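Local coordinates for mandelate racemase / muconate lactonizing enzyme family protein (Agrobacterium tumefaciens, PDB 4DXK) that probably acts as a lyase or isomerase of the mandelate racemase subgroup of the enolase superfamily, with a sodium ion bound in its barrel, at residues D57-D62 against D93-A98; W19-T24 against M378-D383. All coordinates share one frame; numbering follows the deposited sequence.

Interaction 1: D57-D62 against D93-A98; sequences DPLQID and DIFGKA
The turn carrying Pro-58 and Leu-59 runs up to the last part of helix 79-99, its backbone coming nearest at Leu-59 and Phe-95, whose CA atoms are 6.2 Å apart. In the N-terminal capping domain of the enolase superfamily, the turn at the start of helix 61-68 packs on helix 79-99: a type I turn from Asp-57 to Gln-60 leads directly into helix 61-68, with Gln-60 at the N-cap. The contact is wholly apolar. Phe-95 receives two aliphatic ends, both approaching its ring at a slant. Ile-61 CD1 lies 3.7 Å from Phe-95 CD2 and also rests on CB of the phenylalanine, while Leu-59 CD2 reaches Phe-95 CD1 at 4.0 Å. CG of Phe-95 is anti to its own N (chi1 -175°), which turns the ring towards Leu-59 and Ile-61. Next to these, Pro-58 CG meets Ile-94 CG2 at 4.2 Å, the two side chains crossing nearly at right angles. Gln-105 of a second subunit packs on Phe-95 and hydrogen-bonds to Leu-59 O through NE2. The type I turn also contains an Asx turn: Leu-59 N donates to Asp-57 OD1 at 2.9 Å, reaching that oxygen from 42° above the carboxylate plane.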
# COMPACT_ATOMS: atom_id res chain seq x y z
N ASP A 57 28.24 -26.15 -27.49
CA ASP A 57 29.40 -25.32 -27.16
C ASP A 57 29.30 -24.93 -25.68
O ASP A 57 28.38 -24.21 -25.29
CB ASP A 57 29.36 -24.08 -28.06
CG ASP A 57 30.53 -23.15 -27.86
OD1 ASP A 57 31.27 -23.28 -26.86
OD2 ASP A 57 30.70 -22.26 -28.72
N PRO A 58 30.25 -25.39 -24.84
CA PRO A 58 30.15 -25.12 -23.40
C PRO A 58 30.37 -23.65 -23.05
O PRO A 58 30.02 -23.25 -21.94
CB PRO A 58 31.28 -25.97 -22.82
CG PRO A 58 32.31 -26.00 -23.94
CD PRO A 58 31.48 -26.12 -25.19
N LEU A 59 30.95 -22.86 -23.96
CA LEU A 59 31.23 -21.46 -23.67
C LEU A 59 29.98 -20.57 -23.70
O LEU A 59 30.03 -19.42 -23.25
CB LEU A 59 32.29 -20.89 -24.62
CG LEU A 59 33.68 -21.51 -24.57
CD1 LEU A 59 34.63 -20.77 -25.51
CD2 LEU A 59 34.21 -21.51 -23.15
N GLN A 60 28.88 -21.06 -24.26
CA GLN A 60 27.62 -20.30 -24.24
C GLN A 60 26.93 -20.51 -22.91
O GLN A 60 25.89 -21.17 -22.82
CB GLN A 60 26.72 -20.73 -25.40
CG GLN A 60 27.33 -20.47 -26.78
CD GLN A 60 26.43 -20.91 -27.89
OE1 GLN A 60 26.27 -22.11 -28.13
NE2 GLN A 60 25.80 -19.96 -28.57
N ILE A 61 27.53 -19.99 -21.84
CA ILE A 61 27.12 -20.33 -20.48
C ILE A 61 25.72 -19.84 -20.14
O ILE A 61 24.88 -20.60 -19.66
CB ILE A 61 28.15 -19.86 -19.43
CG1 ILE A 61 29.51 -20.52 -19.69
CG2 ILE A 61 27.67 -20.17 -18.01
CD1 ILE A 61 30.57 -20.20 -18.64
N ASP A 62 25.46 -18.56 -20.39
CA ASP A 62 24.14 -18.00 -20.12
C ASP A 62 23.07 -18.73 -20.92
O ASP A 62 21.97 -18.98 -20.41
CB ASP A 62 24.11 -16.51 -20.44
CG ASP A 62 24.77 -15.68 -19.36
OD1 ASP A 62 24.54 -15.95 -18.16
OD2 ASP A 62 25.53 -14.75 -19.70
N ASP A 93 34.41 -23.66 -14.89
CA ASP A 93 35.74 -24.28 -14.82
C ASP A 93 36.32 -24.44 -16.24
O ASP A 93 37.47 -24.07 -16.46
CB ASP A 93 35.61 -25.63 -14.11
CG ASP A 93 36.94 -26.23 -13.71
OD1 ASP A 93 37.89 -25.50 -13.34
OD2 ASP A 93 37.00 -27.48 -13.74
N ILE A 94 35.53 -24.94 -17.19
CA ILE A 94 35.99 -25.03 -18.58
C ILE A 94 36.37 -23.66 -19.14
O ILE A 94 37.41 -23.52 -19.77
CB ILE A 94 34.90 -25.67 -19.48
CG1 ILE A 94 34.79 -27.16 -19.21
CG2 ILE A 94 35.18 -25.42 -20.96
CD1 ILE A 94 33.52 -27.78 -19.71
N PHE A 95 35.52 -22.66 -18.91
CA PHE A 95 35.75 -21.32 -19.44
C PHE A 95 37.08 -20.77 -18.87
O PHE A 95 37.89 -20.21 -19.61
CB PHE A 95 34.53 -20.46 -19.06
CG PHE A 95 34.52 -19.04 -19.61
CD1 PHE A 95 35.33 -18.64 -20.66
CD2 PHE A 95 33.64 -18.12 -19.05
CE1 PHE A 95 35.26 -17.33 -21.13
CE2 PHE A 95 33.59 -16.81 -19.52
CZ PHE A 95 34.39 -16.43 -20.56
N GLY A 96 37.32 -20.98 -17.58
CA GLY A 96 38.58 -20.57 -16.98
C GLY A 96 39.78 -21.27 -17.57
O GLY A 96 40.80 -20.65 -17.91
N LYS A 97 39.68 -22.58 -17.73
CA LYS A 97 40.77 -23.32 -18.35
C LYS A 97 41.02 -22.88 -19.79
O LYS A 97 42.17 -22.79 -20.23
CB LYS A 97 40.52 -24.82 -18.28
CG LYS A 97 40.57 -25.35 -16.87
CD LYS A 97 40.32 -26.85 -16.86
CE LYS A 97 40.17 -27.36 -15.45
NZ LYS A 97 40.01 -28.83 -15.40
N ALA A 98 39.95 -22.62 -20.54
CA ALA A 98 40.08 -22.23 -21.95
C ALA A 98 40.77 -20.88 -22.10
O ALA A 98 41.42 -20.61 -23.11
CB ALA A 98 38.71 -22.19 -22.62

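Interaction 2: W19-T24 against M378-D383; sequences WVLVHT and MELHPD
Leu-380 reaches from the loop 378-383 to the strand 17-24 and sets its two methyls on two residues, Trp-19 and Leu-21. The contact joins the β-sheet of the N-terminal capping domain to the segment that leads from the barrel domain back towards that sheet, a domain pairing characteristic of the enolase superfamily. Over the indole, Leu-380 CD2 makes a CH-pi contact, standing 4.2 Å from the centroid of the five-membered ring of Trp-19. The methyl is only 8° off the ring normal, so it sits squarely on the pyrrole part of the indole, towards the rim of the whole ring system. The other branch, Leu-380 CD1, meets Leu-21 CD1 at 4.0 Å, the two leucines approaching at a slant. In Leu-380, CG is anti to the carbonyl carbon (chi1 -73°), which carries the fork out from the loop towards the strand. The backbones themselves stay well apart, with Trp-19 CA and Leu-380 CA 9.1 Å from each other.

Further out, Trp-19 NE1 is hydrogen-bonded to Glu-33 OE1, which restrains the rotation of the indole, and Val-324 of helix 323-335 packs against the same side chain. The strand is held in its sheet by backbone bonds of Trp-19 with Val-9, of Val-20 with Gly-32 and of Leu-21 with Glu-7. On the loop, Thr-358 OG1 accepts from Glu-379 N, the residue just before Leu-380. The chain beyond Leu-380 is tied to itself: His-381 ND1 donates to Pro-382 O at 3.0 Å with an N-H...O angle of 170°, on a lone pair of that oxygen and nearly in the imidazole plane.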
# COMPACT_ATOMS: atom_id res chain seq x y z
N TRP A 19 29.65 -35.28 -7.95
CA TRP A 19 30.46 -34.51 -8.89
C TRP A 19 29.96 -34.73 -10.31
O TRP A 19 29.54 -35.84 -10.68
CB TRP A 19 31.95 -34.83 -8.77
CG TRP A 19 32.44 -34.43 -7.43
CD1 TRP A 19 32.84 -33.18 -7.05
CD2 TRP A 19 32.49 -35.24 -6.26
NE1 TRP A 19 33.18 -33.17 -5.72
CE2 TRP A 19 32.96 -34.43 -5.21
CE3 TRP A 19 32.19 -36.58 -5.99
CZ2 TRP A 19 33.14 -34.91 -3.91
CZ3 TRP A 19 32.37 -37.06 -4.71
CH2 TRP A 19 32.84 -36.23 -3.68
N VAL A 20 29.98 -33.65 -11.08
CA VAL A 20 29.61 -33.70 -12.49
C VAL A 20 30.81 -33.21 -13.27
O VAL A 20 31.32 -32.11 -13.03
CB VAL A 20 28.40 -32.79 -12.77
CG1 VAL A 20 28.10 -32.72 -14.27
CG2 VAL A 20 27.18 -33.26 -12.00
N LEU A 21 31.28 -34.04 -14.20
CA LEU A 21 32.44 -33.70 -15.02
C LEU A 21 32.00 -33.56 -16.47
O LEU A 21 31.36 -34.46 -17.03
CB LEU A 21 33.55 -34.75 -14.89
CG LEU A 21 34.35 -34.71 -13.58
CD1 LEU A 21 33.57 -35.35 -12.44
CD2 LEU A 21 35.70 -35.39 -13.75
N VAL A 22 32.30 -32.41 -17.05
CA VAL A 22 31.89 -32.11 -18.41
C VAL A 22 33.12 -32.20 -19.31
O VAL A 22 34.05 -31.39 -19.21
CB VAL A 22 31.27 -30.70 -18.49
CG1 VAL A 22 30.87 -30.38 -19.93
CG2 VAL A 22 30.05 -30.60 -17.59
N HIS A 23 33.14 -33.23 -20.15
CA HIS A 23 34.27 -33.46 -21.05
C HIS A 23 34.02 -32.77 -22.38
O HIS A 23 32.86 -32.64 -22.81
CB HIS A 23 34.46 -34.96 -21.29
CG HIS A 23 34.75 -35.74 -20.05
ND1 HIS A 23 36.00 -36.28 -19.79
CD2 HIS A 23 33.97 -36.09 -19.01
CE1 HIS A 23 35.97 -36.92 -18.64
NE2 HIS A 23 34.75 -36.83 -18.14
N THR A 24 35.09 -32.33 -23.04
CA THR A 24 35.00 -31.64 -24.32
C THR A 24 35.92 -32.26 -25.35
O THR A 24 36.86 -32.99 -25.02
CB THR A 24 35.36 -30.14 -24.18
OG1 THR A 24 36.72 -30.00 -23.75
CG2 THR A 24 34.44 -29.45 -23.18
N MET A 378 41.38 -26.48 -9.21
CA MET A 378 41.42 -27.82 -8.63
C MET A 378 40.78 -28.83 -9.57
O MET A 378 39.94 -28.47 -10.39
CB MET A 378 40.68 -27.85 -7.30
CG MET A 378 39.18 -27.86 -7.52
SD MET A 378 38.09 -27.22 -6.26
CE MET A 378 38.36 -28.29 -4.88
N GLU A 379 41.22 -30.08 -9.44
CA GLU A 379 40.67 -31.22 -10.16
C GLU A 379 40.38 -32.34 -9.15
O GLU A 379 40.83 -32.26 -8.01
CB GLU A 379 41.67 -31.72 -11.21
CG GLU A 379 41.82 -30.84 -12.46
CD GLU A 379 42.55 -29.52 -12.19
OE1 GLU A 379 43.54 -29.52 -11.43
OE2 GLU A 379 42.12 -28.48 -12.74
N LEU A 380 39.62 -33.36 -9.54
CA LEU A 380 39.51 -34.55 -8.71
C LEU A 380 40.89 -35.16 -8.54
O LEU A 380 41.72 -35.16 -9.47
CB LEU A 380 38.53 -35.57 -9.29
CG LEU A 380 37.05 -35.21 -9.20
CD1 LEU A 380 36.20 -36.37 -9.67
CD2 LEU A 380 36.66 -34.82 -7.78
N HIS A 381 41.15 -35.66 -7.34
CA HIS A 381 42.45 -36.21 -7.00
C HIS A 381 42.72 -37.44 -7.87
O HIS A 381 41.81 -38.23 -8.11
CB HIS A 381 42.47 -36.59 -5.52
CG HIS A 381 43.85 -36.72 -4.94
ND1 HIS A 381 44.66 -37.80 -5.19
CD2 HIS A 381 44.54 -35.91 -4.11
CE1 HIS A 381 45.80 -37.66 -4.54
NE2 HIS A 381 45.75 -36.51 -3.88
N PRO A 382 43.96 -37.60 -8.37
CA PRO A 382 44.24 -38.79 -9.18
C PRO A 382 44.01 -40.07 -8.37
O PRO A 382 44.18 -40.04 -7.15
CB PRO A 382 45.73 -38.63 -9.56
CG PRO A 382 46.27 -37.59 -8.64
CD PRO A 382 45.12 -36.69 -8.31
N ASP A 383 43.64 -41.14 -9.07
CA ASP A 383 43.16 -42.39 -8.47
C ASP A 383 42.47 -42.25 -7.11
O ASP A 383 42.94 -42.77 -6.10
CB ASP A 383 44.23 -43.48 -8.42
CG ASP A 383 43.65 -44.87 -8.62
OD1 ASP A 383 42.98 -45.10 -9.65
OD2 ASP A 383 43.82 -45.74 -7.73

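In the fold
Both contacts involve the capping domain, their centres about 15 Å apart, and strand 17-24 connects them. Interaction 1 is the more buried, joining a turn and the start of one helix to another helix of that domain beside a second subunit. Interaction 2 is partly buried, touches no other chain, and joins the capping sheet to a distant loop. Both are apolar across their segments, but interaction 1 gathers aliphatic ends obliquely round a phenylalanine, whereas interaction 2 places one methyl over the face of an indole. They also meet directly: Ile-94 CD1 packs on Val-22 O and Thr-24 CG2, and Pro-58 CG touches Thr-24 CG2.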